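PDB 7N7Z: acetyl-CoA C-acetyltransferase from Syntrophomonas wolfei subsp. wolfei, which probably catalyses the reversible condensation of two acetyl-CoA molecules to acetoacetyl-CoA and free coenzyme A. Local coordinates for residues B[87-91]-B[92-96]. Numbering follows the deposited sequence.
Sequences MVSQN and CASGM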
loop_
_atom_site.group_PDB
_atom_site.type_symbol
_atom_site.label_atom_id
_atom_site.label_comp_id
_atom_site.label_asym_id
_atom_site.label_seq_id
_atom_site.Cartn_x
_atom_site.Cartn_y
_atom_site.Cartn_z
ATOM N N MET B 87 20.070 -7.930 17.877
ATOM C CA MET B 87 19.064 -8.787 17.266
ATOM C C MET B 87 19.742 -9.674 16.235
ATOM O O MET B 87 20.470 -9.177 15.369
ATOM C CB MET B 87 17.963 -7.954 16.611
ATOM C CG MET B 87 16.836 -8.776 16.022
ATOM S SD MET B 87 15.405 -7.753 15.646
ATOM C CE MET B 87 16.018 -6.893 14.207
ATOM N N VAL B 88 19.506 -10.978 16.331
ATOM C CA VAL B 88 20.164 -11.964 15.484
ATOM C C VAL B 88 19.102 -12.746 14.731
ATOM O O VAL B 88 17.984 -12.946 15.217
ATOM C CB VAL B 88 21.062 -12.913 16.310
ATOM C CG1 VAL B 88 20.286 -13.491 17.479
ATOM C CG2 VAL B 88 21.636 -14.030 15.439
ATOM N N SER B 89 19.463 -13.193 13.530
ATOM C CA SER B 89 18.576 -14.007 12.714
ATOM C C SER B 89 19.381 -15.083 12.003
ATOM O O SER B 89 20.377 -14.783 11.336
ATOM C CB SER B 89 17.823 -13.153 11.686
ATOM O OG SER B 89 16.947 -13.956 10.916
ATOM N N GLN B 90 18.956 -16.332 12.168
ATOM C CA GLN B 90 19.410 -17.467 11.372
ATOM C C GLN B 90 18.201 -18.300 10.959
ATOM O O GLN B 90 18.173 -19.526 11.089
ATOM C CB GLN B 90 20.435 -18.305 12.136
ATOM C CG GLN B 90 21.223 -19.272 11.255
ATOM C CD GLN B 90 22.495 -19.783 11.916
ATOM O OE1 GLN B 90 23.176 -19.051 12.634
ATOM N NE2 GLN B 90 22.826 -21.046 11.665
ATOM N N ASN B 91 17.174 -17.608 10.459
ATOM C CA ASN B 91 15.886 -18.203 10.114
ATOM C C ASN B 91 15.384 -19.097 11.246
ATOM O O ASN B 91 15.137 -18.611 12.356
ATOM C CB ASN B 91 15.990 -18.967 8.789
ATOM C CG ASN B 91 15.816 -18.063 7.583
ATOM O OD1 ASN B 91 15.076 -17.080 7.629
ATOM N ND2 ASN B 91 16.498 -18.394 6.493
ATOM N N CYS B 92 15.230 -20.398 10.992
ATOM C CA CYS B 92 14.614 -21.267 11.989
ATOM C C CYS B 92 15.505 -21.445 13.213
ATOM O O CYS B 92 14.998 -21.692 14.313
ATOM C CB CYS B 92 14.289 -22.622 11.363
ATOM S SG CYS B 92 13.532 -22.503 9.724
ATOM N N ALA B 93 16.821 -21.322 13.048
ATOM C CA ALA B 93 17.764 -21.469 14.146
ATOM C C ALA B 93 18.098 -20.140 14.810
ATOM O O ALA B 93 19.112 -20.045 15.513
ATOM C CB ALA B 93 19.048 -22.141 13.654
ATOM N N SER B 94 17.269 -19.117 14.601
ATOM C CA SER B 94 17.530 -17.807 15.186
ATOM C C SER B 94 17.721 -17.908 16.695
ATOM O O SER B 94 18.700 -17.395 17.247
ATOM C CB SER B 94 16.376 -16.861 14.850
ATOM O OG SER B 94 16.564 -16.262 13.582
ATOM N N GLY B 95 16.791 -18.579 17.377
ATOM C CA GLY B 95 16.885 -18.699 18.821
ATOM C C GLY B 95 18.100 -19.479 19.278
ATOM O O GLY B 95 18.638 -19.220 20.358
ATOM N N MET B 96 18.553 -20.439 18.468
ATOM C CA MET B 96 19.725 -21.230 18.825
ATOM C C MET B 96 21.020 -20.471 18.552
ATOM O O MET B 96 22.028 -20.714 19.228
ATOM C CB MET B 96 19.696 -22.558 18.061
ATOM C CG MET B 96 20.905 -23.457 18.306
ATOM S SD MET B 96 20.650 -25.252 18.183
ATOM C CE MET B 96 19.122 -25.503 19.087
#
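Ser94 turns its hydroxyl back across the sharp bend that follows strand 84-89 and ties both sides of it together. With OG anti to its own carbonyl carbon (chi1 -85°), the hydroxyl takes the N-H of Gln90 at 2.8 Å from N to OG and gives its proton to the carbonyl of Asn91, 3.0 Å from OG to O. That carbonyl is gripped twice, since Ser94 N also reaches Asn91 O at 3.1 Å; both donors come from the same face of the carbonyl plane, the amide far more steeply above it. Ser89 OG lies 3.5 Å from Ser94 OG, a contact without a hydrogen bond, while Ala93 N bonds to Gln90 O at 3.0 Å from above the carbonyl plane, bridging the turn. Replacing Ser94 by alanine removes the hydroxyl and is likely to leave the Gln90 N-H without its acceptor and the Asn91 carbonyl with one donor fewer. The polar ends of Gln90 and Asn91 find partners elsewhere in the buried surroundings: Gln90 OE1 bonds to Arg97, Asn91 ND2 to Gly390 O. Asn91 adopts an uncommon backbone conformation (phi 48°, psi -117°), and the sharp reversal there brings Cys92, the predicted acyl-thioester nucleophile, close to His358. This tight strand-turn-helix, with Cys92 one residue ahead of Ala93, the N-cap of helix 94-107, is consistent with the nucleophile site of thiolases, where the reactive cysteine sits at the start of a helix.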